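Local coordinates for protein Exo-poly-alpha-D-galacturonosidase (Thermotoga maritima, PDB 3JUR) that probably hydrolyses the galacturonosidic bonds of polygalacturonate, the backbone of pectin, releasing galacturonate units from the chain end as an exopolygalacturonase, at residues L289-A294 against Y319-R324; F256-D261 against Q293-G298; H17-Q22 against S221-I226. One frame throughout, in Å; residues are numbered along the deposited sequence.

Contact 1 (L289-A294 against Y319-R324)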
loop_
_atom_site.group_PDB
_atom_site.type_symbol
_atom_site.label_atom_id
_atom_site.label_comp_id
_atom_site.label_asym_id
_atom_site.label_seq_id
_atom_site.Cartn_x
_atom_site.Cartn_y
_atom_site.Cartn_z
ATOM N N LEU D 289 -19.137 -23.968 2.369
ATOM C CA LEU D 289 -19.487 -22.715 3.009
ATOM C C LEU D 289 -19.599 -22.897 4.519
ATOM O O LEU D 289 -20.418 -23.682 4.998
ATOM C CB LEU D 289 -20.795 -22.158 2.429
ATOM C CG LEU D 289 -21.398 -20.894 3.056
ATOM C CD1 LEU D 289 -20.426 -19.694 2.964
ATOM C CD2 LEU D 289 -22.750 -20.555 2.439
ATOM N N VAL D 290 -18.752 -22.185 5.258
ATOM C CA VAL D 290 -18.841 -22.155 6.713
ATOM C C VAL D 290 -19.273 -20.752 7.128
ATOM O O VAL D 290 -18.555 -19.787 6.888
ATOM C CB VAL D 290 -17.485 -22.519 7.395
ATOM C CG1 VAL D 290 -17.631 -22.570 8.940
ATOM C CG2 VAL D 290 -16.937 -23.841 6.858
ATOM N N ILE D 291 -20.456 -20.629 7.719
ATOM C CA ILE D 291 -20.847 -19.363 8.356
ATOM C C ILE D 291 -21.075 -19.679 9.823
ATOM O O ILE D 291 -22.113 -20.227 10.202
ATOM C CB ILE D 291 -22.098 -18.705 7.721
ATOM C CG1 ILE D 291 -21.899 -18.499 6.214
ATOM C CG2 ILE D 291 -22.427 -17.387 8.433
ATOM C CD1 ILE D 291 -23.151 -18.004 5.472
ATOM N N SER D 292 -20.074 -19.363 10.639
ATOM C CA SER D 292 -20.029 -19.898 11.989
ATOM C C SER D 292 -19.124 -19.103 12.924
ATOM O O SER D 292 -17.903 -19.273 12.921
ATOM C CB SER D 292 -19.579 -21.364 11.933
ATOM O OG SER D 292 -19.626 -21.964 13.211
ATOM N N GLN D 293 -19.736 -18.239 13.724
ATOM C CA GLN D 293 -19.049 -17.552 14.812
ATOM C C GLN D 293 -18.365 -18.549 15.757
ATOM O O GLN D 293 -17.238 -18.317 16.213
ATOM C CB GLN D 293 -20.047 -16.702 15.596
ATOM C CG GLN D 293 -19.444 -15.972 16.776
ATOM C CD GLN D 293 -19.222 -14.511 16.491
ATOM O OE1 GLN D 293 -20.041 -13.667 16.883
ATOM N NE2 GLN D 293 -18.119 -14.190 15.798
ATOM N N ALA D 294 -19.050 -19.664 16.022
ATOM C CA ALA D 294 -18.583 -20.674 16.969
ATOM C C ALA D 294 -17.415 -21.542 16.473
ATOM O O ALA D 294 -16.693 -22.123 17.290
ATOM C CB ALA D 294 -19.763 -21.558 17.418
ATOM N N TYR D 319 -15.317 -19.070 4.151
ATOM C CA TYR D 319 -15.376 -19.123 5.614
ATOM C C TYR D 319 -15.799 -17.766 6.150
ATOM O O TYR D 319 -15.203 -16.748 5.808
ATOM C CB TYR D 319 -14.009 -19.510 6.179
ATOM C CG TYR D 319 -13.453 -20.796 5.586
ATOM C CD1 TYR D 319 -13.935 -22.038 5.989
ATOM C CD2 TYR D 319 -12.471 -20.761 4.613
ATOM C CE1 TYR D 319 -13.427 -23.224 5.444
ATOM C CE2 TYR D 319 -11.951 -21.936 4.068
ATOM C CZ TYR D 319 -12.435 -23.158 4.492
ATOM O OH TYR D 319 -11.928 -24.306 3.944
ATOM N N MET D 320 -16.843 -17.744 6.967
ATOM C CA MET D 320 -17.369 -16.490 7.489
ATOM C C MET D 320 -17.518 -16.544 9.005
ATOM O O MET D 320 -18.120 -17.480 9.529
ATOM C CB MET D 320 -18.724 -16.172 6.861
ATOM C CG MET D 320 -18.658 -15.764 5.394
ATOM S SD MET D 320 -20.248 -15.193 4.735
ATOM C CE MET D 320 -20.858 -14.173 6.063
ATOM N N ASN D 321 -16.964 -15.533 9.681
ATOM C CA ASN D 321 -17.098 -15.319 11.138
ATOM C C ASN D 321 -16.304 -16.312 11.994
ATOM O O ASN D 321 -16.362 -16.257 13.230
ATOM C CB ASN D 321 -18.573 -15.277 11.591
ATOM C CG ASN D 321 -19.437 -14.335 10.751
ATOM O OD1 ASN D 321 -19.006 -13.260 10.356
ATOM N ND2 ASN D 321 -20.674 -14.745 10.490
ATOM N N VAL D 322 -15.556 -17.194 11.334
ATOM C CA VAL D 322 -14.822 -18.280 11.996
ATOM C C VAL D 322 -13.654 -17.765 12.829
ATOM O O VAL D 322 -13.157 -16.658 12.602
ATOM C CB VAL D 322 -14.319 -19.343 10.980
ATOM C CG1 VAL D 322 -15.492 -19.903 10.171
ATOM C CG2 VAL D 322 -13.228 -18.766 10.044
ATOM N N GLU D 323 -13.212 -18.564 13.797
ATOM C CA GLU D 323 -12.075 -18.155 14.614
ATOM C C GLU D 323 -10.791 -18.155 13.801
ATOM O O GLU D 323 -9.949 -17.263 13.964
ATOM C CB GLU D 323 -11.917 -19.054 15.843
ATOM C CG GLU D 323 -12.984 -18.836 16.911
ATOM C CD GLU D 323 -12.740 -19.668 18.166
ATOM O OE1 GLU D 323 -11.723 -20.392 18.225
ATOM O OE2 GLU D 323 -13.567 -19.591 19.104
ATOM N N ARG D 324 -10.652 -19.174 12.947
ATOM C CA ARG D 324 -9.458 -19.394 12.138
ATOM C C ARG D 324 -9.850 -19.984 10.795
ATOM O O ARG D 324 -10.774 -20.806 10.707
ATOM C CB ARG D 324 -8.487 -20.361 12.838
ATOM C CG ARG D 324 -8.037 -19.890 14.206
ATOM C CD ARG D 324 -7.285 -20.933 15.020
ATOM N NE ARG D 324 -7.261 -20.463 16.406
ATOM C CZ ARG D 324 -8.231 -20.673 17.290
ATOM N NH1 ARG D 324 -9.300 -21.407 16.959
ATOM N NH2 ARG D 324 -8.126 -20.161 18.507
HETATM O O HOH W 1 -15.385 -16.380 15.741
HETATM O O HOH W 2 -15.899 -18.646 18.701
#
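Strands 280-291 and 309-320 lie on successive coils of the parallel beta-helix that is the fold of glycoside hydrolase family 28, and this contact is the end of their parallel pairing, just where both strands end. Two backbone bonds bracket I291. M320 N donates to V290 O at 2.7 Å, and S292 N donates to M320 O at 2.9 Å; this second bond is nearly straight (172°), and both run almost along the C=O axis of the acceptor. V290 is also backbone-bonded to V318, so the ladder continues upstream.

Past the strands, direct bonds give way to solvent. One water donates to both Q293 O and N321 O, the latter at 2.7 Å, and a second water links Q293 O to E323 OE2. Q293 O is therefore gripped by two waters. E323 OE1 uses its anti lone pair to hold R324 NH1 in a salt bridge, and that guanidinium also reaches E354 and H296 O. S292 turns its CB away from 319-324, and its hydroxyl bonds to D257 OD1 and T258 N, tying this turn to the preceding coil.

On the face carrying I291 and M320, the two side chains lie alongside each other, pointing the same way, and an anti chi2 (-173°) carries M320 SD to 4.0 Å from I291 CG1; M320 also packs on V318 of the second subunit. The other face is apolar too. V290 CG2 leans obliquely on the Y319 ring, 3.6 Å from CD1. V290 CG1, anti to its own backbone N (chi1 -176°), instead crosses V322 at about a right angle and stops 3.6 Å from V322 CG1.

Contact 2 (F256-D261 against Q293-G298)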
loop_
_atom_site.group_PDB
_atom_site.type_symbol
_atom_site.label_atom_id
_atom_site.label_comp_id
_atom_site.label_asym_id
_atom_site.label_seq_id
_atom_site.Cartn_x
_atom_site.Cartn_y
_atom_site.Cartn_z
ATOM N N PHE D 256 -21.673 -25.432 6.954
ATOM C CA PHE D 256 -21.237 -25.695 8.333
ATOM C C PHE D 256 -21.504 -24.542 9.293
ATOM O O PHE D 256 -21.169 -23.386 9.010
ATOM C CB PHE D 256 -19.727 -25.951 8.402
ATOM C CG PHE D 256 -19.247 -27.107 7.573
ATOM C CD1 PHE D 256 -19.124 -28.376 8.134
ATOM C CD2 PHE D 256 -18.871 -26.915 6.249
ATOM C CE1 PHE D 256 -18.663 -29.444 7.372
ATOM C CE2 PHE D 256 -18.396 -27.965 5.480
ATOM C CZ PHE D 256 -18.304 -29.240 6.037
ATOM N N ASP D 257 -22.084 -24.889 10.437
ATOM C CA ASP D 257 -22.072 -24.061 11.632
ATOM C C ASP D 257 -21.710 -25.013 12.781
ATOM O O ASP D 257 -22.537 -25.846 13.188
ATOM C CB ASP D 257 -23.441 -23.427 11.855
ATOM C CG ASP D 257 -23.451 -22.426 13.003
ATOM O OD1 ASP D 257 -22.393 -22.166 13.618
ATOM O OD2 ASP D 257 -24.539 -21.891 13.281
ATOM N N THR D 258 -20.472 -24.913 13.270
ATOM C CA THR D 258 -19.929 -25.921 14.192
ATOM C C THR D 258 -19.479 -25.357 15.532
ATOM O O THR D 258 -19.113 -24.192 15.626
ATOM C CB THR D 258 -18.764 -26.718 13.557
ATOM O OG1 THR D 258 -17.713 -25.826 13.155
ATOM C CG2 THR D 258 -19.240 -27.495 12.353
ATOM N N GLY D 259 -19.511 -26.199 16.562
ATOM C CA GLY D 259 -19.112 -25.813 17.913
ATOM C C GLY D 259 -17.613 -25.894 18.133
ATOM O O GLY D 259 -17.091 -25.329 19.084
ATOM N N ASP D 260 -16.918 -26.602 17.253
ATOM C CA ASP D 260 -15.467 -26.685 17.317
ATOM C C ASP D 260 -14.941 -26.567 15.888
ATOM O O ASP D 260 -15.525 -25.852 15.067
ATOM C CB ASP D 260 -15.056 -28.001 17.995
ATOM C CG ASP D 260 -13.723 -27.904 18.729
ATOM O OD1 ASP D 260 -12.666 -27.952 18.059
ATOM O OD2 ASP D 260 -13.730 -27.803 19.979
ATOM N N ASP D 261 -13.850 -27.259 15.575
ATOM C CA ASP D 261 -13.298 -27.256 14.220
ATOM C C ASP D 261 -14.327 -27.743 13.190
ATOM O O ASP D 261 -15.063 -28.702 13.449
ATOM C CB ASP D 261 -12.046 -28.126 14.180
ATOM C CG ASP D 261 -10.946 -27.618 15.111
ATOM O OD1 ASP D 261 -10.718 -26.393 15.145
ATOM O OD2 ASP D 261 -10.311 -28.445 15.803
ATOM N N GLN D 293 -19.736 -18.239 13.724
ATOM C CA GLN D 293 -19.049 -17.552 14.812
ATOM C C GLN D 293 -18.365 -18.549 15.757
ATOM O O GLN D 293 -17.238 -18.317 16.213
ATOM C CB GLN D 293 -20.047 -16.702 15.596
ATOM C CG GLN D 293 -19.444 -15.972 16.776
ATOM C CD GLN D 293 -19.222 -14.511 16.491
ATOM O OE1 GLN D 293 -20.041 -13.667 16.883
ATOM N NE2 GLN D 293 -18.119 -14.190 15.798
ATOM N N ALA D 294 -19.050 -19.664 16.022
ATOM C CA ALA D 294 -18.583 -20.674 16.969
ATOM C C ALA D 294 -17.415 -21.542 16.473
ATOM O O ALA D 294 -16.693 -22.123 17.290
ATOM C CB ALA D 294 -19.763 -21.558 17.418
ATOM N N SER D 295 -17.229 -21.638 15.153
ATOM C CA SER D 295 -16.209 -22.520 14.583
ATOM C C SER D 295 -14.794 -22.152 15.019
ATOM O O SER D 295 -14.403 -20.997 14.948
ATOM C CB SER D 295 -16.284 -22.546 13.049
ATOM O OG SER D 295 -15.238 -23.339 12.509
ATOM N N HIS D 296 -14.034 -23.156 15.446
ATOM C CA HIS D 296 -12.641 -22.972 15.870
ATOM C C HIS D 296 -11.646 -22.976 14.707
ATOM O O HIS D 296 -10.451 -22.718 14.899
ATOM C CB HIS D 296 -12.261 -24.064 16.873
ATOM C CG HIS D 296 -12.972 -23.960 18.188
ATOM N ND1 HIS D 296 -12.516 -24.590 19.327
ATOM C CD2 HIS D 296 -14.094 -23.293 18.553
ATOM C CE1 HIS D 296 -13.332 -24.325 20.332
ATOM N NE2 HIS D 296 -14.296 -23.536 19.889
ATOM N N GLY D 297 -12.135 -23.292 13.510
ATOM C CA GLY D 297 -11.303 -23.350 12.322
ATOM C C GLY D 297 -12.067 -23.844 11.104
ATOM O O GLY D 297 -12.944 -24.706 11.212
ATOM N N GLY D 298 -11.735 -23.292 9.943
ATOM C CA GLY D 298 -12.389 -23.674 8.695
ATOM C C GLY D 298 -11.830 -24.981 8.164
ATOM O O GLY D 298 -12.568 -25.954 7.981
HETATM O O HOH W 3 -21.962 -20.079 15.205
HETATM O O HOH W 4 -16.890 -22.283 20.017
HETATM O O HOH W 5 -10.492 -26.534 18.947
#
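The backbone N-H of H296 reaches D260 O from above the carbonyl plane, not along a lone pair: the bond is 3.1 Å long and the N stands 79° out of that plane. D260 O has a second donor on its own side of the contact, T258 OG1 at 2.9 Å, and that hydroxyl is shared with S262. Next to this bond the imidazole of H296 lies against the D260 backbone, with D260 CA over one ring face, 3.9 Å from the centroid, in a CH-pi contact.

Waters sit in the ring plane at both nitrogens. One lies 2.8 Å from H296 ND1 and donates to D260 OD1, which also takes D261 N through its anti lone pair; the other lies at NE2, close to A294 O. With its face against D260 and each nitrogen held at a water, the ring is well fixed in rotation. The sequence pairs D260-D261 and H296-G297 match the Asp-Asp and His-Gly signatures of family 28 polygalacturonases, which line the substrate cleft of the beta-helix, so these turns probably form part of the active site. D261 agrees with this: its carboxylate makes salt bridges to R327 and K329, which fit the family's Arg-x-Lys signature, while OD1 comes within 3.3 Å of H296 CB, crossing the side chain at about a right angle.

The loop 293-298 is braced from within by an ST turn, where S295 OG accepts from G297 N at 3.3 Å and also bonds to S262. A294 CB, further back, presses on T258 O at 3.3 Å.

Contact 3 (H17-Q22 against S221-I226)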
loop_
_atom_site.group_PDB
_atom_site.type_symbol
_atom_site.label_atom_id
_atom_site.label_comp_id
_atom_site.label_asym_id
_atom_site.label_seq_id
_atom_site.Cartn_x
_atom_site.Cartn_y
_atom_site.Cartn_z
ATOM N N HIS D 17 -9.807 -41.530 -7.815
ATOM C CA HIS D 17 -10.029 -42.667 -6.919
ATOM C C HIS D 17 -11.232 -42.456 -5.994
ATOM O O HIS D 17 -11.364 -43.096 -4.948
ATOM C CB HIS D 17 -8.743 -42.996 -6.153
ATOM C CG HIS D 17 -7.614 -43.417 -7.044
ATOM N ND1 HIS D 17 -6.596 -42.563 -7.414
ATOM C CD2 HIS D 17 -7.365 -44.593 -7.668
ATOM C CE1 HIS D 17 -5.757 -43.202 -8.213
ATOM N NE2 HIS D 17 -6.203 -44.433 -8.384
ATOM N N VAL D 18 -12.116 -41.558 -6.407
ATOM C CA VAL D 18 -13.332 -41.271 -5.671
ATOM C C VAL D 18 -14.536 -41.558 -6.578
ATOM O O VAL D 18 -14.594 -41.078 -7.708
ATOM C CB VAL D 18 -13.319 -39.806 -5.123
ATOM C CG1 VAL D 18 -14.710 -39.251 -4.975
ATOM C CG2 VAL D 18 -12.566 -39.731 -3.801
ATOM N N ARG D 19 -15.467 -42.381 -6.095
ATOM C CA ARG D 19 -16.740 -42.602 -6.798
ATOM C C ARG D 19 -17.866 -43.064 -5.883
ATOM O O ARG D 19 -17.626 -43.756 -4.890
ATOM C CB ARG D 19 -16.597 -43.553 -8.001
ATOM C CG ARG D 19 -16.106 -44.944 -7.689
ATOM C CD ARG D 19 -16.455 -45.939 -8.824
ATOM N NE ARG D 19 -16.107 -45.453 -10.163
ATOM C CZ ARG D 19 -14.867 -45.368 -10.641
ATOM N NH1 ARG D 19 -13.827 -45.724 -9.898
ATOM N NH2 ARG D 19 -14.658 -44.912 -11.865
ATOM N N GLU D 20 -19.082 -42.654 -6.233
ATOM C CA GLU D 20 -20.307 -43.051 -5.535
ATOM C C GLU D 20 -20.437 -44.571 -5.398
ATOM O O GLU D 20 -20.080 -45.304 -6.324
ATOM C CB GLU D 20 -21.527 -42.546 -6.301
ATOM C CG GLU D 20 -21.867 -41.082 -6.111
ATOM C CD GLU D 20 -23.157 -40.699 -6.833
ATOM O OE1 GLU D 20 -24.119 -41.510 -6.850
ATOM O OE2 GLU D 20 -23.207 -39.581 -7.383
ATOM N N PRO D 21 -20.958 -45.048 -4.249
ATOM C CA PRO D 21 -21.192 -46.481 -4.087
ATOM C C PRO D 21 -22.346 -46.985 -4.954
ATOM O O PRO D 21 -23.361 -46.295 -5.099
ATOM C CB PRO D 21 -21.555 -46.616 -2.604
ATOM C CG PRO D 21 -22.055 -45.268 -2.201
ATOM C CD PRO D 21 -21.254 -44.298 -3.014
ATOM N N GLN D 22 -22.180 -48.166 -5.544
ATOM C CA GLN D 22 -23.300 -48.852 -6.178
ATOM C C GLN D 22 -24.232 -49.357 -5.078
ATOM O O GLN D 22 -23.794 -49.994 -4.118
ATOM C CB GLN D 22 -22.827 -50.018 -7.059
ATOM C CG GLN D 22 -22.322 -49.620 -8.453
ATOM C CD GLN D 22 -23.414 -49.033 -9.346
ATOM O OE1 GLN D 22 -24.401 -49.698 -9.669
ATOM N NE2 GLN D 22 -23.229 -47.785 -9.756
ATOM N N SER D 221 -11.075 -45.355 6.652
ATOM C CA SER D 221 -11.974 -45.588 5.537
ATOM C C SER D 221 -11.389 -45.058 4.235
ATOM O O SER D 221 -10.539 -44.158 4.234
ATOM C CB SER D 221 -13.335 -44.946 5.813
ATOM O OG SER D 221 -14.005 -45.642 6.850
ATOM N N GLU D 222 -11.867 -45.618 3.130
ATOM C CA GLU D 222 -11.366 -45.273 1.811
ATOM C C GLU D 222 -12.514 -45.074 0.827
ATOM O O GLU D 222 -13.511 -45.810 0.857
ATOM C CB GLU D 222 -10.425 -46.372 1.321
ATOM C CG GLU D 222 -9.525 -45.951 0.194
ATOM C CD GLU D 222 -8.413 -46.948 -0.060
ATOM O OE1 GLU D 222 -7.762 -47.374 0.922
ATOM O OE2 GLU D 222 -8.191 -47.297 -1.240
ATOM N N ASN D 223 -12.356 -44.082 -0.047
ATOM C CA ASN D 223 -13.390 -43.674 -1.002
ATOM C C ASN D 223 -14.655 -43.169 -0.299
ATOM O O ASN D 223 -15.700 -43.838 -0.280
ATOM C CB ASN D 223 -13.695 -44.784 -2.019
ATOM C CG ASN D 223 -14.741 -44.373 -3.035
ATOM O OD1 ASN D 223 -15.002 -43.188 -3.226
ATOM N ND2 ASN D 223 -15.348 -45.354 -3.696
ATOM N N VAL D 224 -14.544 -41.972 0.275
ATOM C CA VAL D 224 -15.635 -41.369 1.026
ATOM C C VAL D 224 -16.042 -40.037 0.374
ATOM O O VAL D 224 -15.189 -39.188 0.088
ATOM C CB VAL D 224 -15.237 -41.162 2.519
ATOM C CG1 VAL D 224 -16.402 -40.611 3.333
ATOM C CG2 VAL D 224 -14.707 -42.463 3.134
ATOM N N ILE D 225 -17.340 -39.880 0.119
ATOM C CA ILE D 225 -17.896 -38.640 -0.424
ATOM C C ILE D 225 -18.913 -38.052 0.565
ATOM O O ILE D 225 -19.862 -38.724 0.975
ATOM C CB ILE D 225 -18.578 -38.860 -1.807
ATOM C CG1 ILE D 225 -17.564 -39.336 -2.848
ATOM C CG2 ILE D 225 -19.276 -37.594 -2.287
ATOM C CD1 ILE D 225 -18.201 -39.970 -4.099
ATOM N N ILE D 226 -18.691 -36.804 0.957
ATOM C CA ILE D 226 -19.667 -36.067 1.752
ATOM C C ILE D 226 -19.971 -34.790 0.991
ATOM O O ILE D 226 -19.086 -33.966 0.733
ATOM C CB ILE D 226 -19.168 -35.786 3.177
ATOM C CG1 ILE D 226 -18.841 -37.101 3.887
ATOM C CG2 ILE D 226 -20.225 -35.024 3.982
ATOM C CD1 ILE D 226 -17.784 -36.970 4.953
HETATM O O HOH W 6 -17.649 -47.045 -5.370
#
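N223 stands at a corner of the parallel beta-helix, where the chain turns into strand 224-233, and its side chain clasps the linker that runs from helix 6-16 across the outside of the coils. The corner has a positive phi (62°), and the side chain is extended, with CG anti to the backbone N. That sends the amide out to R19, whose backbone it meets at both ends: R19 N donates to N223 OD1 at 3.0 Å, and N223 ND2 donates to R19 O at 3.0 Å.

The two bonds are unlike. R19 O receives ND2 on a lone pair and lies close to the amide plane of N223, whereas R19 N stands above that plane, 35° out of it. ND2 also bonds to OD1 of N200 at the matching corner of the previous coil, a bond between coils that resembles a rung of the asparagine ladders of parallel beta-helices. A water makes a further, weak bond to ND2 and donates to E20 O at 3.1 Å. The amide thus serves both the neighbouring coil and the linker.

Two residues on, I225 points at the linker. Its CG1 meets V18 CG1 at 3.6 Å as the two side chains cross obliquely, and the buried I225 also packs on L202. E20 starts out away from the strand, yet its OE2 returns to a salt bridge with R227, on strand 224-233, while at the near end of the linker the H17 ring meets that of Y248. The tip of I225 ends against the linker backbone, CD1 lying 3.5 Å from E20 N.

Overall arrangement
Contacts 1 and 2 are neighbours, centres about 6 Å apart: they share Q293 and A294 and join three successive coils through strands 255-258, 280-291 and 309-320. R324 O probably bonds to G298 N. Contact 3 lies about 27 Å from contact 1, centre to centre, and touches neither. All three are partly buried, but in contacts 1 and 2 half the touching residues are buried, while in contact 3 half are exposed, all on the linker. There one asparagine amide and an isoleucine pin an irregular linker to the outside of the beta-helix. Contact 1 is strand pairing fading into water bridges; contact 2 sets loop against loop, with carboxylates, imidazole and water, as suits a probable active site.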